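Local atomic coordinates of sialyltransferase 0160 (Photobacterium damselae, PDB entry 4R84), a protein that transfers sialic acid from a CMP-activated donor to acceptor sugars, as a glycosyltransferase of the GT-B structural group. Residues F57-I70 with D75-E87. Residues are numbered along the deposited sequence; the frame is centred on the assembly and turned at random.
Sequences FLSHSWEQTCGTPI and DKQAISFDFVAPE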
loop_
_atom_site.group_PDB
_atom_site.type_symbol
_atom_site.label_atom_id
_atom_site.label_comp_id
_atom_site.label_asym_id
_atom_site.label_seq_id
_atom_site.Cartn_x
_atom_site.Cartn_y
_atom_site.Cartn_z
ATOM N N PHE A 57 16.996 -42.889 18.378
ATOM C CA PHE A 57 16.362 -43.125 19.674
ATOM C C PHE A 57 16.362 -44.597 20.058
ATOM O O PHE A 57 16.403 -45.467 19.195
ATOM C CB PHE A 57 14.914 -42.628 19.663
ATOM C CG PHE A 57 14.769 -41.183 19.291
ATOM C CD1 PHE A 57 14.681 -40.813 17.959
ATOM C CD2 PHE A 57 14.708 -40.200 20.266
ATOM C CE1 PHE A 57 14.549 -39.491 17.599
ATOM C CE2 PHE A 57 14.568 -38.868 19.914
ATOM C CZ PHE A 57 14.491 -38.512 18.584
ATOM N N LEU A 58 16.310 -44.870 21.357
ATOM C CA LEU A 58 16.106 -46.229 21.829
ATOM C C LEU A 58 14.715 -46.708 21.420
ATOM O O LEU A 58 14.535 -47.846 20.993
ATOM C CB LEU A 58 16.285 -46.315 23.347
ATOM C CG LEU A 58 17.702 -46.087 23.872
ATOM C CD1 LEU A 58 17.694 -45.982 25.381
ATOM C CD2 LEU A 58 18.614 -47.227 23.425
ATOM N N SER A 59 13.730 -45.831 21.578
ATOM C CA SER A 59 12.378 -46.095 21.106
ATOM C C SER A 59 11.726 -44.786 20.659
ATOM O O SER A 59 12.126 -43.713 21.097
ATOM C CB SER A 59 11.549 -46.773 22.197
ATOM O OG SER A 59 11.423 -45.931 23.328
ATOM N N HIS A 60 10.736 -44.878 19.781
ATOM C CA HIS A 60 10.105 -43.669 19.241
ATOM C C HIS A 60 8.752 -43.987 18.623
ATOM O O HIS A 60 8.494 -45.123 18.222
ATOM C CB HIS A 60 11.030 -43.007 18.217
ATOM C CG HIS A 60 11.449 -43.913 17.098
ATOM N ND1 HIS A 60 10.661 -44.154 15.992
ATOM C CD2 HIS A 60 12.577 -44.644 16.921
ATOM C CE1 HIS A 60 11.288 -44.988 15.181
ATOM N NE2 HIS A 60 12.452 -45.303 15.722
ATOM N N SER A 61 7.880 -42.980 18.555
ATOM C CA SER A 61 6.567 -43.174 17.951
ATOM C C SER A 61 5.908 -41.850 17.584
ATOM O O SER A 61 6.180 -40.831 18.206
ATOM C CB SER A 61 5.648 -43.937 18.898
ATOM O OG SER A 61 5.390 -43.162 20.046
ATOM N N TRP A 62 5.071 -41.900 16.552
ATOM C CA TRP A 62 4.147 -40.816 16.217
ATOM C C TRP A 62 2.731 -41.285 16.523
ATOM O O TRP A 62 2.405 -42.466 16.342
ATOM C CB TRP A 62 4.248 -40.432 14.736
ATOM C CG TRP A 62 5.386 -39.531 14.360
ATOM C CD1 TRP A 62 6.559 -39.900 13.759
ATOM C CD2 TRP A 62 5.454 -38.119 14.538
ATOM N NE1 TRP A 62 7.351 -38.799 13.558
ATOM C CE2 TRP A 62 6.694 -37.691 14.025
ATOM C CE3 TRP A 62 4.581 -37.171 15.068
ATOM C CZ2 TRP A 62 7.087 -36.360 14.045
ATOM C CZ3 TRP A 62 4.974 -35.846 15.094
ATOM C CH2 TRP A 62 6.212 -35.450 14.577
ATOM N N GLU A 63 1.900 -40.366 16.989
ATOM C CA GLU A 63 0.478 -40.614 17.174
ATOM C C GLU A 63 -0.305 -39.353 16.820
ATOM O O GLU A 63 0.184 -38.235 16.996
ATOM C CB GLU A 63 0.168 -41.062 18.599
ATOM C CG GLU A 63 0.590 -40.093 19.676
ATOM C CD GLU A 63 0.251 -40.599 21.068
ATOM O OE1 GLU A 63 1.190 -40.796 21.868
ATOM O OE2 GLU A 63 -0.948 -40.809 21.360
ATOM N N GLN A 64 -1.522 -39.538 16.328
ATOM C CA GLN A 64 -2.400 -38.409 16.021
ATOM C C GLN A 64 -3.375 -38.163 17.169
ATOM O O GLN A 64 -4.037 -39.092 17.625
ATOM C CB GLN A 64 -3.158 -38.662 14.725
ATOM C CG GLN A 64 -3.994 -37.465 14.296
ATOM C CD GLN A 64 -4.755 -37.734 13.030
ATOM O OE1 GLN A 64 -4.558 -38.761 12.384
ATOM N NE2 GLN A 64 -5.613 -36.795 12.643
ATOM N N THR A 65 -3.446 -36.926 17.660
ATOM C CA THR A 65 -4.250 -36.646 18.852
ATOM C C THR A 65 -5.533 -35.844 18.614
ATOM O O THR A 65 -6.369 -35.752 19.511
ATOM C CB THR A 65 -3.410 -35.915 19.926
ATOM O OG1 THR A 65 -2.959 -34.659 19.411
ATOM C CG2 THR A 65 -2.196 -36.741 20.330
ATOM N N CYS A 66 -5.687 -35.234 17.442
ATOM C CA CYS A 66 -6.984 -34.649 17.086
ATOM C C CYS A 66 -7.058 -34.481 15.571
ATOM O O CYS A 66 -6.050 -34.616 14.859
ATOM C CB CYS A 66 -7.264 -33.317 17.786
ATOM S SG CYS A 66 -6.587 -31.879 16.957
ATOM N N GLY A 67 -8.269 -34.258 15.082
ATOM C CA GLY A 67 -8.515 -34.161 13.657
ATOM C C GLY A 67 -8.950 -35.513 13.113
ATOM O O GLY A 67 -8.702 -36.556 13.720
ATOM N N THR A 68 -9.584 -35.494 11.948
ATOM C CA THR A 68 -9.934 -36.717 11.228
ATOM C C THR A 68 -8.730 -37.648 11.069
ATOM O O THR A 68 -7.645 -37.209 10.693
ATOM C CB THR A 68 -10.518 -36.357 9.856
ATOM O OG1 THR A 68 -11.659 -35.517 10.052
ATOM C CG2 THR A 68 -10.949 -37.592 9.092
ATOM N N PRO A 69 -8.900 -38.942 11.397
ATOM C CA PRO A 69 -7.755 -39.849 11.289
ATOM C C PRO A 69 -7.091 -39.833 9.916
ATOM O O PRO A 69 -7.766 -39.965 8.897
ATOM C CB PRO A 69 -8.375 -41.229 11.575
ATOM C CG PRO A 69 -9.544 -40.917 12.457
ATOM C CD PRO A 69 -10.090 -39.606 11.956
ATOM N N ILE A 70 -5.775 -39.644 9.898
ATOM C CA ILE A 70 -5.049 -39.492 8.646
ATOM C C ILE A 70 -3.645 -40.096 8.730
ATOM O O ILE A 70 -2.982 -40.306 7.709
ATOM C CB ILE A 70 -4.955 -37.990 8.244
ATOM C CG1 ILE A 70 -4.634 -37.839 6.754
ATOM C CG2 ILE A 70 -3.933 -37.282 9.095
ATOM C CD1 ILE A 70 -4.704 -36.385 6.259
ATOM N N ASP A 75 3.814 -44.887 9.251
ATOM C CA ASP A 75 4.434 -43.644 9.688
ATOM C C ASP A 75 4.601 -43.536 11.201
ATOM O O ASP A 75 5.396 -42.728 11.678
ATOM C CB ASP A 75 3.637 -42.457 9.146
ATOM C CG ASP A 75 3.772 -42.319 7.641
ATOM O OD1 ASP A 75 4.817 -42.746 7.096
ATOM O OD2 ASP A 75 2.837 -41.803 6.999
ATOM N N LYS A 76 3.843 -44.324 11.959
ATOM C CA LYS A 76 3.978 -44.318 13.415
ATOM C C LYS A 76 5.408 -44.630 13.859
ATOM O O LYS A 76 5.851 -44.167 14.914
ATOM C CB LYS A 76 3.007 -45.308 14.057
ATOM C CG LYS A 76 1.546 -44.946 13.897
ATOM C CD LYS A 76 0.671 -45.909 14.681
ATOM C CE LYS A 76 -0.801 -45.551 14.567
ATOM N NZ LYS A 76 -1.640 -46.486 15.365
ATOM N N GLN A 77 6.129 -45.418 13.063
ATOM C CA GLN A 77 7.512 -45.747 13.383
ATOM C C GLN A 77 8.518 -44.986 12.519
ATOM O O GLN A 77 9.713 -45.262 12.561
ATOM C CB GLN A 77 7.741 -47.258 13.257
ATOM C CG GLN A 77 7.243 -48.019 14.472
ATOM C CD GLN A 77 7.823 -47.470 15.764
ATOM O OE1 GLN A 77 9.041 -47.397 15.920
ATOM N NE2 GLN A 77 6.954 -47.087 16.700
ATOM N N ALA A 78 8.041 -44.025 11.734
ATOM C CA ALA A 78 8.948 -43.182 10.966
ATOM C C ALA A 78 9.484 -42.077 11.862
ATOM O O ALA A 78 8.850 -41.715 12.851
ATOM C CB ALA A 78 8.248 -42.596 9.753
ATOM N N ILE A 79 10.657 -41.548 11.534
ATOM C CA ILE A 79 11.151 -40.386 12.244
ATOM C C ILE A 79 10.537 -39.146 11.618
ATOM O O ILE A 79 9.929 -38.332 12.303
ATOM C CB ILE A 79 12.687 -40.275 12.208
ATOM C CG1 ILE A 79 13.329 -41.502 12.859
ATOM C CG2 ILE A 79 13.140 -39.026 12.936
ATOM C CD1 ILE A 79 12.836 -41.772 14.265
ATOM N N SER A 80 10.703 -39.020 10.306
ATOM C CA SER A 80 10.086 -37.934 9.554
ATOM C C SER A 80 9.173 -38.531 8.504
ATOM O O SER A 80 9.492 -39.563 7.917
ATOM C CB SER A 80 11.149 -37.054 8.897
ATOM O OG SER A 80 11.991 -36.456 9.868
ATOM N N PHE A 81 8.039 -37.888 8.252
ATOM C CA PHE A 81 7.152 -38.350 7.191
ATOM C C PHE A 81 6.318 -37.204 6.660
ATOM O O PHE A 81 6.233 -36.137 7.278
ATOM C CB PHE A 81 6.231 -39.480 7.662
ATOM C CG PHE A 81 5.252 -39.071 8.717
ATOM C CD1 PHE A 81 5.614 -39.072 10.055
ATOM C CD2 PHE A 81 3.976 -38.649 8.370
ATOM C CE1 PHE A 81 4.718 -38.683 11.031
ATOM C CE2 PHE A 81 3.074 -38.260 9.335
ATOM C CZ PHE A 81 3.451 -38.276 10.677
ATOM N N ASP A 82 5.688 -37.436 5.517
ATOM C CA ASP A 82 4.935 -36.369 4.866
ATOM C C ASP A 82 3.457 -36.373 5.215
ATOM O O ASP A 82 2.787 -37.404 5.158
ATOM C CB ASP A 82 5.074 -36.462 3.345
ATOM C CG ASP A 82 6.433 -36.005 2.842
ATOM O OD1 ASP A 82 7.228 -35.442 3.629
ATOM O OD2 ASP A 82 6.696 -36.193 1.634
ATOM N N PHE A 83 2.973 -35.189 5.577
ATOM C CA PHE A 83 1.556 -34.898 5.702
ATOM C C PHE A 83 1.137 -34.191 4.415
ATOM O O PHE A 83 1.653 -33.109 4.102
ATOM C CB PHE A 83 1.301 -34.017 6.935
ATOM C CG PHE A 83 -0.112 -33.502 7.067
ATOM C CD1 PHE A 83 -1.061 -34.213 7.785
ATOM C CD2 PHE A 83 -0.479 -32.270 6.519
ATOM C CE1 PHE A 83 -2.355 -33.722 7.929
ATOM C CE2 PHE A 83 -1.771 -31.780 6.650
ATOM C CZ PHE A 83 -2.706 -32.500 7.362
ATOM N N VAL A 84 0.228 -34.809 3.663
ATOM C CA VAL A 84 -0.349 -34.172 2.482
ATOM C C VAL A 84 -1.723 -33.628 2.828
ATOM O O VAL A 84 -2.617 -34.393 3.190
ATOM C CB VAL A 84 -0.490 -35.142 1.303
ATOM C CG1 VAL A 84 -1.069 -34.417 0.081
ATOM C CG2 VAL A 84 0.853 -35.778 0.977
ATOM N N ALA A 85 -1.883 -32.308 2.762
ATOM C CA ALA A 85 -3.148 -31.683 3.134
ATOM C C ALA A 85 -4.277 -32.075 2.193
ATOM O O ALA A 85 -4.186 -31.861 0.984
ATOM C CB ALA A 85 -3.004 -30.152 3.169
ATOM N N PRO A 86 -5.362 -32.627 2.748
ATOM C CA PRO A 86 -6.537 -33.004 1.957
ATOM C C PRO A 86 -7.337 -31.796 1.508
ATOM O O PRO A 86 -7.144 -30.691 2.054
ATOM C CB PRO A 86 -7.360 -33.853 2.931
ATOM C CG PRO A 86 -6.953 -33.381 4.270
ATOM C CD PRO A 86 -5.500 -33.023 4.161
ATOM N N GLU A 87 -8.230 -32.008 0.545
ATOM C CA GLU A 87 -9.183 -30.984 0.130
ATOM C C GLU A 87 -10.466 -31.149 0.933
ATOM O O GLU A 87 -11.108 -32.197 0.894
ATOM C CB GLU A 87 -9.453 -31.058 -1.379
ATOM C CG GLU A 87 -8.248 -30.626 -2.193
ATOM C CD GLU A 87 -8.335 -31.021 -3.647
ATOM O OE1 GLU A 87 -8.631 -32.193 -3.942
ATOM O OE2 GLU A 87 -8.100 -30.155 -4.495
HETATM O O HOH W 1 10.845 -47.331 18.286
HETATM O O HOH W 2 8.329 -42.849 15.144
#
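In the small N-terminal beta domain, whose sequence is related to PKD domains, Trp62 on strand 59-66 joins the loop of 75-80 and strand 81-84, which pairs with strand 45-48 in another sheet. Its backbone N donates to Lys76 O (2.9 Å), while from the pyrrole edge of the side chain NE1 donates to Ile79 O (2.9 Å). The second bond is nearly straight (165°) and lies in the indole plane, although NE1 stands well above the carbonyl plane of Ile79. Phe81 sets its ring edge on one indole face in a T-shaped pair, with CE1 3.5 Å from Trp62 CG and the planes at 86°. Its chi1 of 65°, with CG between backbone N and carbonyl carbon, turns the ring toward the tryptophan.

Beside this, Ile79 CD1 sits almost squarely over the His60 ring, 3.6 Å from its centroid, a CH-pi contact. Gln77, bent at chi2, folds back so that NE2 donates to His60 O (2.9 Å). One water links His60 ND1, Lys76 O and Ala78 O; another joins His60 N to Gln77 OE1. Farther along, Ile70 CD1 packs on Phe83 CE1 (3.9 Å) and meets Pro86 CD.

The NE1 bond and the Phe81 edge restrain the indole's rotation, while direct bonds, helped by two waters, tie the loop to strand 59-66, which does not pair with strand 81-84.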